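Local coordinates for ApeI dehydratase-like domain-containing protein (Pectobacterium atrosepticum, PDB 3ESI), which is of unknown function but, as a member of the ApeI-like hotdog family, probably acts as a dehydratase on acyl thioester substrates, at residues D50-Y55 / F99-L104. Sequence-based numbering, arbitrary orientation.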
loop_
_atom_site.group_PDB
_atom_site.type_symbol
_atom_site.label_atom_id
_atom_site.label_comp_id
_atom_site.label_asym_id
_atom_site.label_seq_id
_atom_site.Cartn_x
_atom_site.Cartn_y
_atom_site.Cartn_z
ATOM N N ASP A 50 -16.128 1.608 -2.715
ATOM C CA ASP A 50 -16.673 2.703 -3.495
ATOM C C ASP A 50 -17.663 2.211 -4.532
ATOM O O ASP A 50 -18.776 2.724 -4.607
ATOM C CB ASP A 50 -15.540 3.479 -4.177
ATOM C CG ASP A 50 -16.051 4.604 -5.056
ATOM O OD1 ASP A 50 -16.877 5.400 -4.587
ATOM O OD2 ASP A 50 -15.628 4.701 -6.218
ATOM N N TRP A 51 -17.260 1.230 -5.339
ATOM C CA TRP A 51 -18.148 0.677 -6.352
ATOM C C TRP A 51 -19.403 0.115 -5.691
ATOM O O TRP A 51 -20.517 0.305 -6.193
ATOM C CB TRP A 51 -17.454 -0.434 -7.146
ATOM C CG TRP A 51 -16.286 0.029 -7.936
ATOM C CD1 TRP A 51 -15.827 1.301 -8.039
ATOM C CD2 TRP A 51 -15.430 -0.777 -8.753
ATOM N NE1 TRP A 51 -14.739 1.345 -8.872
ATOM C CE2 TRP A 51 -14.471 0.082 -9.325
ATOM C CE3 TRP A 51 -15.382 -2.147 -9.058
ATOM C CZ2 TRP A 51 -13.471 -0.376 -10.190
ATOM C CZ3 TRP A 51 -14.393 -2.603 -9.915
ATOM C CH2 TRP A 51 -13.448 -1.717 -10.474
ATOM N N VAL A 52 -19.233 -0.578 -4.568
ATOM C CA VAL A 52 -20.385 -1.137 -3.860
ATOM C C VAL A 52 -21.352 -0.011 -3.483
ATOM O O VAL A 52 -22.553 -0.100 -3.721
ATOM C CB VAL A 52 -19.955 -1.903 -2.579
ATOM C CG1 VAL A 52 -21.160 -2.203 -1.723
ATOM C CG2 VAL A 52 -19.271 -3.219 -2.957
ATOM N N MET A 53 -20.809 1.069 -2.934
ATOM C CA MET A 53 -21.626 2.198 -2.521
ATOM C C MET A 53 -22.313 2.939 -3.672
ATOM O O MET A 53 -23.457 3.361 -3.538
ATOM C CB MET A 53 -20.787 3.170 -1.680
ATOM C CG MET A 53 -20.543 2.700 -0.229
ATOM S SD MET A 53 -22.050 2.323 0.757
ATOM C CE MET A 53 -21.904 0.713 0.825
ATOM N N HIS A 54 -21.636 3.098 -4.801
ATOM C CA HIS A 54 -22.243 3.792 -5.936
ATOM C C HIS A 54 -23.465 3.031 -6.481
ATOM O O HIS A 54 -24.524 3.619 -6.710
ATOM C CB HIS A 54 -21.187 3.995 -7.028
ATOM C CG HIS A 54 -21.724 4.541 -8.313
ATOM N ND1 HIS A 54 -22.141 3.733 -9.347
ATOM C CD2 HIS A 54 -21.888 5.815 -8.740
ATOM C CE1 HIS A 54 -22.537 4.483 -10.358
ATOM N NE2 HIS A 54 -22.394 5.751 -10.015
ATOM N N TYR A 55 -23.325 1.726 -6.673
ATOM C CA TYR A 55 -24.429 0.930 -7.178
ATOM C C TYR A 55 -25.523 0.743 -6.141
ATOM O O TYR A 55 -26.708 0.824 -6.461
ATOM C CB TYR A 55 -23.928 -0.435 -7.672
ATOM C CG TYR A 55 -23.131 -0.313 -8.949
ATOM C CD1 TYR A 55 -23.699 0.267 -10.080
ATOM C CD2 TYR A 55 -21.802 -0.730 -9.019
ATOM C CE1 TYR A 55 -22.970 0.437 -11.251
ATOM C CE2 TYR A 55 -21.055 -0.563 -10.193
ATOM C CZ TYR A 55 -21.651 0.026 -11.305
ATOM O OH TYR A 55 -20.936 0.235 -12.466
ATOM N N PHE A 99 -22.893 -7.369 0.339
ATOM C CA PHE A 99 -22.342 -7.405 -1.002
ATOM C C PHE A 99 -21.440 -8.604 -1.193
ATOM O O PHE A 99 -20.935 -9.178 -0.228
ATOM C CB PHE A 99 -21.553 -6.127 -1.291
ATOM C CG PHE A 99 -20.245 -6.049 -0.574
ATOM C CD1 PHE A 99 -19.130 -6.720 -1.061
ATOM C CD2 PHE A 99 -20.122 -5.296 0.592
ATOM C CE1 PHE A 99 -17.898 -6.646 -0.396
ATOM C CE2 PHE A 99 -18.899 -5.212 1.266
ATOM C CZ PHE A 99 -17.783 -5.889 0.771
ATOM N N SER A 100 -21.237 -8.974 -2.453
ATOM C CA SER A 100 -20.378 -10.093 -2.782
ATOM C C SER A 100 -19.771 -9.958 -4.183
ATOM O O SER A 100 -20.481 -9.744 -5.160
ATOM C CB SER A 100 -21.171 -11.391 -2.673
ATOM O OG SER A 100 -20.339 -12.497 -2.951
ATOM N N TYR A 101 -18.450 -10.072 -4.260
ATOM C CA TYR A 101 -17.725 -9.978 -5.525
ATOM C C TYR A 101 -17.184 -11.345 -5.890
ATOM O O TYR A 101 -16.573 -12.012 -5.057
ATOM C CB TYR A 101 -16.517 -9.035 -5.412
ATOM C CG TYR A 101 -16.792 -7.554 -5.546
ATOM C CD1 TYR A 101 -16.948 -6.957 -6.798
ATOM C CD2 TYR A 101 -16.839 -6.734 -4.416
ATOM C CE1 TYR A 101 -17.135 -5.583 -6.918
ATOM C CE2 TYR A 101 -17.026 -5.364 -4.526
ATOM C CZ TYR A 101 -17.170 -4.796 -5.774
ATOM O OH TYR A 101 -17.336 -3.435 -5.867
ATOM N N SER A 102 -17.386 -11.763 -7.132
ATOM C CA SER A 102 -16.829 -13.040 -7.561
ATOM C C SER A 102 -16.182 -12.882 -8.939
ATOM O O SER A 102 -16.659 -12.127 -9.787
ATOM C CB SER A 102 -17.900 -14.158 -7.546
ATOM O OG SER A 102 -18.873 -14.019 -8.564
ATOM N N ILE A 103 -15.059 -13.566 -9.126
ATOM C CA ILE A 103 -14.307 -13.525 -10.378
ATOM C C ILE A 103 -14.732 -14.670 -11.281
ATOM O O ILE A 103 -14.727 -15.830 -10.852
ATOM C CB ILE A 103 -12.800 -13.689 -10.125
ATOM C CG1 ILE A 103 -12.291 -12.564 -9.224
ATOM C CG2 ILE A 103 -12.054 -13.707 -11.446
ATOM C CD1 ILE A 103 -10.871 -12.770 -8.734
ATOM N N LEU A 104 -15.098 -14.349 -12.523
ATOM C CA LEU A 104 -15.505 -15.379 -13.487
ATOM C C LEU A 104 -14.363 -15.636 -14.454
ATOM O O LEU A 104 -13.927 -14.723 -15.159
ATOM C CB LEU A 104 -16.742 -14.949 -14.300
ATOM C CG LEU A 104 -18.134 -14.718 -13.678
ATOM C CD1 LEU A 104 -18.256 -15.471 -12.362
ATOM C CD2 LEU A 104 -18.374 -13.243 -13.452
#
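Val52 is the bump in this helix-on-sheet contact, and the hollow that takes it is formed by two aromatic rings, Phe99 and Tyr101, which leave strand 99-104 on the same side of the sheet because they are two residues apart. The CG2 methyl of Val52 sits over one face of the Phe99 ring, 4.1 Å from its centroid, a CH-pi contact displaced toward the CG end of the ring. Val52 CG2 also reaches the second wall of the hollow, 3.5 Å from Tyr101 CE2, obliquely to the ring. The other branch, CG1, rests against Phe99 CB and CD2, so the isopropyl fork spreads over the root of the phenylalanine side chain. Phe99 has its CG between the backbone N and the carbonyl carbon (chi1 73°), a setting that turns one face of the ring to the Val52 methyl.

Tyr101 works the other way, as a long knob from the sheet. Its CG stands opposite the carbonyl carbon (chi1 -82°), and the ring extends toward the helix. Tyr101 OH lies 3.3 Å from Trp51 CB and also touches Val52 CG2. The phenol thus ends between neighbouring helical side chains, and its buried oxygen is satisfied by a hydrogen bond to the backbone oxygen of Gln48, in the preceding part of the same helix. Trp51 crosses Tyr101 at about a right angle; its indole turns off toward the N-terminal segment, where NE1 bonds to Met1 O.

No hydrogen bond joins the two segments directly. The axes of the short helix and strand segments approach to 10.2 Å, with an angle of 123° between their directions, and side chains fill the interval: the packing of a central helix wrapped by a curved antiparallel sheet, characteristic of the hotdog fold.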